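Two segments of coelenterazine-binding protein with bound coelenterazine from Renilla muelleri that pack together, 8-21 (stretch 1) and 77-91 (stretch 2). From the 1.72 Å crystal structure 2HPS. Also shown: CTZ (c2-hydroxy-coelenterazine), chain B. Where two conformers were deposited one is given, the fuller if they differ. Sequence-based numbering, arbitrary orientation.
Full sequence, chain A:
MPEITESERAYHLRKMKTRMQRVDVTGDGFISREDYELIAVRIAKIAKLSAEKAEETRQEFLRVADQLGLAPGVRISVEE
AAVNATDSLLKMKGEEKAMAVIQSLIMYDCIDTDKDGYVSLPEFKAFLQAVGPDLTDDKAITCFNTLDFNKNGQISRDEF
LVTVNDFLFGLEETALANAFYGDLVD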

# COMPACT_ATOMS: atom_id res chain seq x y z
N GLU A 8 -14.52 14.38 -4.65
CA GLU A 8 -14.18 12.94 -4.57
C GLU A 8 -12.86 12.67 -5.29
O GLU A 8 -11.99 11.97 -4.76
CB GLU A 8 -15.31 12.09 -5.18
CG GLU A 8 -16.55 12.06 -4.31
CD GLU A 8 -17.75 11.42 -5.01
OE1 GLU A 8 -17.76 11.30 -6.26
OE2 GLU A 8 -18.69 11.04 -4.27
N ARG A 9 -12.69 13.25 -6.48
CA ARG A 9 -11.43 13.07 -7.19
C ARG A 9 -10.28 13.69 -6.39
O ARG A 9 -9.21 13.09 -6.28
CB ARG A 9 -11.49 13.67 -8.60
CG ARG A 9 -10.18 13.42 -9.36
CD ARG A 9 -10.27 13.89 -10.80
NE ARG A 9 -9.01 13.64 -11.50
CZ ARG A 9 -8.63 12.48 -12.05
NH1 ARG A 9 -9.42 11.41 -12.02
NH2 ARG A 9 -7.45 12.40 -12.65
N ALA A 10 -10.53 14.86 -5.80
CA ALA A 10 -9.50 15.53 -4.99
C ALA A 10 -9.04 14.63 -3.85
O ALA A 10 -7.84 14.45 -3.64
CB ALA A 10 -10.03 16.87 -4.43
N TYR A 11 -10.01 14.04 -3.14
CA TYR A 11 -9.69 13.21 -1.99
C TYR A 11 -8.95 11.93 -2.43
O TYR A 11 -7.96 11.54 -1.82
CB TYR A 11 -10.97 12.88 -1.20
CG TYR A 11 -10.69 11.96 -0.03
CD1 TYR A 11 -9.89 12.38 1.04
CD2 TYR A 11 -11.16 10.64 -0.03
CE1 TYR A 11 -9.59 11.53 2.11
CE2 TYR A 11 -10.87 9.78 1.02
CZ TYR A 11 -10.08 10.22 2.09
OH TYR A 11 -9.81 9.38 3.14
N HIS A 12 -9.44 11.30 -3.49
CA HIS A 12 -8.79 10.08 -3.97
C HIS A 12 -7.36 10.35 -4.41
O HIS A 12 -6.44 9.61 -4.04
CB HIS A 12 -9.57 9.40 -5.09
CG HIS A 12 -9.17 7.98 -5.30
ND1 HIS A 12 -8.09 7.62 -6.08
CD2 HIS A 12 -9.66 6.84 -4.77
CE1 HIS A 12 -7.94 6.31 -6.02
NE2 HIS A 12 -8.88 5.81 -5.25
N LEU A 13 -7.14 11.45 -5.13
CA LEU A 13 -5.77 11.82 -5.51
C LEU A 13 -4.88 12.10 -4.31
O LEU A 13 -3.67 11.82 -4.35
CB LEU A 13 -5.77 13.05 -6.43
CG LEU A 13 -6.28 12.86 -7.86
CD1 LEU A 13 -6.49 14.23 -8.52
CD2 LEU A 13 -5.24 12.05 -8.67
N ARG A 14 -5.45 12.72 -3.28
CA ARG A 14 -4.73 12.99 -2.03
C ARG A 14 -4.27 11.69 -1.38
O ARG A 14 -3.11 11.58 -0.96
CB ARG A 14 -5.59 13.79 -1.07
CG ARG A 14 -4.87 14.25 0.20
CD ARG A 14 -5.80 15.17 1.03
NE ARG A 14 -5.16 15.58 2.28
CZ ARG A 14 -4.36 16.63 2.41
NH1 ARG A 14 -4.04 17.39 1.36
NH2 ARG A 14 -3.83 16.91 3.62
N LYS A 15 -5.15 10.69 -1.37
CA LYS A 15 -4.79 9.37 -0.89
C LYS A 15 -3.65 8.79 -1.74
O LYS A 15 -2.65 8.31 -1.20
CB LYS A 15 -5.99 8.45 -0.90
CG LYS A 15 -7.03 8.76 0.20
CD LYS A 15 -8.06 7.65 0.33
CE LYS A 15 -8.92 7.46 -0.93
NZ LYS A 15 -9.97 6.36 -0.75
N MSE A 16 -3.81 8.86 -3.06
CA MSE A 16 -2.82 8.24 -3.95
C MSE A 16 -1.46 8.94 -3.87
O MSE A 16 -0.42 8.30 -3.93
CB MSE A 16 -3.33 8.18 -5.39
CG MSE A 16 -4.56 7.33 -5.60
SE MSE A 16 -4.35 5.46 -4.93
CE MSE A 16 -5.49 5.60 -3.26
N LYS A 17 -1.46 10.26 -3.72
CA LYS A 17 -0.20 10.98 -3.55
C LYS A 17 0.53 10.58 -2.25
O LYS A 17 1.77 10.51 -2.20
CB LYS A 17 -0.43 12.50 -3.61
CG LYS A 17 0.89 13.29 -3.72
CD LYS A 17 0.72 14.82 -3.77
CE LYS A 17 2.10 15.49 -3.65
NZ LYS A 17 1.96 16.98 -3.64
N THR A 18 -0.24 10.29 -1.21
CA THR A 18 0.33 9.86 0.07
C THR A 18 1.02 8.50 -0.13
O THR A 18 2.16 8.29 0.30
CB THR A 18 -0.78 9.81 1.12
OG1 THR A 18 -1.37 11.13 1.22
CG2 THR A 18 -0.23 9.41 2.48
N ARG A 19 0.35 7.63 -0.87
CA ARG A 19 0.88 6.31 -1.20
C ARG A 19 2.15 6.45 -2.06
O ARG A 19 3.15 5.80 -1.81
CB ARG A 19 -0.18 5.53 -1.99
CG ARG A 19 0.28 4.18 -2.50
CD ARG A 19 -0.84 3.55 -3.33
NE ARG A 19 -0.32 2.48 -4.19
CZ ARG A 19 -0.93 2.02 -5.28
NH1 ARG A 19 -2.11 2.51 -5.67
NH2 ARG A 19 -0.38 1.04 -5.98
N MSE A 20 2.10 7.33 -3.05
CA MSE A 20 3.22 7.44 -3.96
C MSE A 20 4.43 8.06 -3.29
O MSE A 20 5.58 7.73 -3.64
CB MSE A 20 2.81 8.21 -5.21
CG MSE A 20 1.77 7.51 -6.06
SE MSE A 20 2.45 5.81 -6.74
CE MSE A 20 1.82 4.52 -5.59
N GLN A 21 4.19 8.93 -2.30
CA GLN A 21 5.28 9.55 -1.59
C GLN A 21 6.09 8.51 -0.83
O GLN A 21 7.28 8.73 -0.58
CB GLN A 21 4.83 10.68 -0.67
CG GLN A 21 4.56 11.95 -1.44
CD GLN A 21 4.81 13.24 -0.67
OE1 GLN A 21 5.01 13.26 0.55
NE2 GLN A 21 4.80 14.33 -1.40
N SER A 77 6.94 12.31 -11.66
CA SER A 77 6.62 12.96 -10.39
C SER A 77 5.69 12.11 -9.54
O SER A 77 4.92 11.30 -10.06
CB SER A 77 5.97 14.33 -10.61
OG SER A 77 4.66 14.21 -11.14
N VAL A 78 5.74 12.31 -8.23
CA VAL A 78 4.77 11.64 -7.36
C VAL A 78 3.31 11.99 -7.69
O VAL A 78 2.45 11.13 -7.62
CB VAL A 78 5.07 11.82 -5.85
CG1 VAL A 78 6.46 11.24 -5.53
CG2 VAL A 78 4.97 13.30 -5.44
N GLU A 79 3.03 13.24 -8.10
CA GLU A 79 1.64 13.56 -8.45
C GLU A 79 1.21 12.96 -9.79
O GLU A 79 0.04 12.57 -9.93
CB GLU A 79 1.29 15.07 -8.30
CG GLU A 79 -0.18 15.49 -8.68
CD GLU A 79 -1.34 14.88 -7.83
OE1 GLU A 79 -2.53 15.08 -8.22
OE2 GLU A 79 -1.12 14.22 -6.79
N GLU A 80 2.13 12.84 -10.75
CA GLU A 80 1.80 12.16 -12.02
C GLU A 80 1.47 10.68 -11.77
O GLU A 80 0.49 10.16 -12.32
CB GLU A 80 2.92 12.29 -13.04
CG GLU A 80 2.58 11.72 -14.42
CD GLU A 80 3.64 12.03 -15.48
OE1 GLU A 80 4.26 13.11 -15.43
OE2 GLU A 80 3.86 11.18 -16.37
N ALA A 81 2.27 10.03 -10.92
CA ALA A 81 2.00 8.64 -10.54
C ALA A 81 0.67 8.52 -9.79
O ALA A 81 -0.08 7.55 -9.99
CB ALA A 81 3.15 8.08 -9.71
N ALA A 82 0.38 9.50 -8.92
CA ALA A 82 -0.90 9.54 -8.20
C ALA A 82 -2.09 9.63 -9.16
O ALA A 82 -3.08 8.92 -9.01
CB ALA A 82 -0.92 10.68 -7.17
N VAL A 83 -1.99 10.49 -10.17
CA VAL A 83 -3.03 10.58 -11.18
C VAL A 83 -3.23 9.23 -11.90
O VAL A 83 -4.36 8.79 -12.12
CB VAL A 83 -2.74 11.73 -12.18
CG1 VAL A 83 -3.60 11.58 -13.39
CG2 VAL A 83 -2.97 13.12 -11.50
N ASN A 84 -2.12 8.58 -12.25
CA ASN A 84 -2.18 7.27 -12.91
C ASN A 84 -2.88 6.23 -12.03
O ASN A 84 -3.70 5.45 -12.52
CB ASN A 84 -0.79 6.80 -13.30
CG ASN A 84 -0.17 7.64 -14.41
OD1 ASN A 84 -0.88 8.31 -15.17
ND2 ASN A 84 1.14 7.60 -14.52
N ALA A 85 -2.58 6.26 -10.73
CA ALA A 85 -3.24 5.39 -9.75
C ALA A 85 -4.75 5.64 -9.68
O ALA A 85 -5.56 4.71 -9.76
CB ALA A 85 -2.59 5.58 -8.34
N THR A 86 -5.15 6.90 -9.52
CA THR A 86 -6.56 7.26 -9.41
C THR A 86 -7.30 6.89 -10.70
O THR A 86 -8.38 6.27 -10.65
CB THR A 86 -6.69 8.77 -9.08
OG1 THR A 86 -6.16 8.97 -7.76
CG2 THR A 86 -8.15 9.25 -9.15
N ASP A 87 -6.71 7.24 -11.84
CA ASP A 87 -7.33 6.96 -13.14
C ASP A 87 -7.53 5.46 -13.33
O ASP A 87 -8.62 5.03 -13.72
CB ASP A 87 -6.49 7.53 -14.30
CG ASP A 87 -6.62 9.04 -14.46
OD1 ASP A 87 -7.52 9.63 -13.84
OD2 ASP A 87 -5.80 9.62 -15.21
N SER A 88 -6.50 4.67 -13.01
CA SER A 88 -6.56 3.20 -13.13
C SER A 88 -7.56 2.55 -12.17
O SER A 88 -8.43 1.77 -12.59
CB SER A 88 -5.18 2.55 -13.03
OG SER A 88 -4.52 2.86 -11.83
N LEU A 89 -7.44 2.88 -10.88
CA LEU A 89 -8.29 2.27 -9.85
C LEU A 89 -9.76 2.59 -9.99
O LEU A 89 -10.59 1.71 -9.81
CB LEU A 89 -7.82 2.66 -8.45
CG LEU A 89 -6.51 1.98 -8.05
CD1 LEU A 89 -5.85 2.72 -6.89
CD2 LEU A 89 -6.75 0.49 -7.73
N LEU A 90 -10.09 3.84 -10.32
CA LEU A 90 -11.50 4.24 -10.34
C LEU A 90 -12.26 3.77 -11.59
O LEU A 90 -13.48 3.83 -11.62
CB LEU A 90 -11.65 5.76 -10.10
CG LEU A 90 -11.22 6.22 -8.69
CD1 LEU A 90 -11.51 7.72 -8.49
CD2 LEU A 90 -11.84 5.39 -7.56
N LYS A 91 -11.51 3.30 -12.58
CA LYS A 91 -12.04 2.72 -13.83
C LYS A 91 -12.50 1.27 -13.62
O LYS A 91 -13.34 0.74 -14.37
CB LYS A 91 -10.94 2.76 -14.89
CG LYS A 91 -11.36 2.55 -16.35
CD LYS A 91 -10.14 2.69 -17.28
N1 CTZ B . 3.06 0.46 2.41
C2 CTZ B . 4.30 0.77 1.95
C3 CTZ B . 4.70 1.89 2.81
N4 CTZ B . 3.76 2.17 3.70
C5 CTZ B . 3.69 3.11 4.67
C6 CTZ B . 2.53 3.19 5.44
N7 CTZ B . 1.50 2.34 5.25
C8 CTZ B . 1.54 1.38 4.29
C9 CTZ B . 2.75 1.31 3.45
C10 CTZ B . 5.04 0.11 0.81
C11 CTZ B . 4.22 0.35 -0.43
C12 CTZ B . 3.58 -0.72 -1.06
C13 CTZ B . 2.81 -0.52 -2.20
C14 CTZ B . 2.69 0.78 -2.71
C15 CTZ B . 3.31 1.86 -2.08
C16 CTZ B . 4.08 1.65 -0.93
O17 CTZ B . 1.93 0.97 -3.82
O18 CTZ B . 5.82 2.54 2.74
C19 CTZ B . 2.46 4.19 6.53
C20 CTZ B . 3.04 5.45 6.41
C21 CTZ B . 2.97 6.36 7.45
C22 CTZ B . 2.31 6.01 8.65
C23 CTZ B . 1.74 4.76 8.79
C24 CTZ B . 1.82 3.84 7.73
O25 CTZ B . 2.26 6.93 9.65
C26 CTZ B . 0.39 0.43 4.02
C27 CTZ B . 0.50 -0.75 4.95
C28 CTZ B . 0.77 -2.03 4.47
C29 CTZ B . 0.86 -3.09 5.37
C30 CTZ B . 0.70 -2.86 6.75
C31 CTZ B . 0.42 -1.58 7.22
C32 CTZ B . 0.31 -0.52 6.32

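Each stretch contributes a helix, 8-21 and 78-91, and the two cross steeply, with an angle of 124° between their N-to-C directions and axes that approach to 8.2 Å. Ser77 stands at the N-cap of the second helix: its OG accepts a hydrogen bond from Glu80 N at 2.9 Å, satisfying an amide in the first turn, where no preceding helical carbonyl is available to it. The backbones come closest where Met16 CA lies 4.8 Å from Ala82 CA, a spacing compatible with the small side chain of alanine; one turn along, Met20 CA and Val78 CA are 5.6 Å apart.

The apolar packing is built around these close points as knobs in holes. Ala82 sits among Leu13, Met16, Lys17 and Met20, its CB only 3.5 Å from Lys17 N, so its methyl rests almost on the opposing backbone. In return, Met16, a selenomethionine, sits among Ala82, Ala85, Thr86 and Leu89. Its CG lies 3.8 Å from Ala85 CB and its SE 3.7 Å from Leu89 CD1; the side chain, with chi1 and chi2 both m, starts toward the second helix, packs on Ala85 and Leu89, and then leads its end away. Met20, also selenomethionine, brings its SE to 3.8 Å from Ala81 CB. Leu13 points sideways at CB, but its branched end reaches in, placing CD2 3.8 Å from Val83 CG2. Lys17 contributes its aliphatic portion, with CE 4.0 Å from Val78 CG2, while its amino group is hydrogen-bonded elsewhere in the structure.

Polar pairing is concentrated toward the start of the first stretch. His12 ND1 and Thr86 OG1 are 2.9 Å apart in a hydrogen bond that either could donate. Threonine suits this buried site because its hydroxyl can meet the imidazole while the residue still fills a hole among Arg9, His12, Leu13 and Met16. The His12 ring serves a second purpose: Leu90 CD2 lies over one face, 4.0 Å from the centroid, in a CH-π contact.

At the margin, the extended side chain of Arg9 forms a salt bridge with Asp87. Its NH2 and NH1 both donate to Asp87 OD1, at 3.0 and 3.2 Å respectively, and the carboxylate oxygen lies near the guanidinium plane, where the N-H bonds point.

Arg19 links the packing to the ligand. Its NH1 lies 3.9 Å from Leu89 CD1, while its NE donates to CTZ O17 at 2.7 Å; a weak bond from NH2 to CTZ O17, at 3.2 Å, supplements it. The guanidinium can thus touch the second helix and still hold the ligand's phenolic oxygen O17.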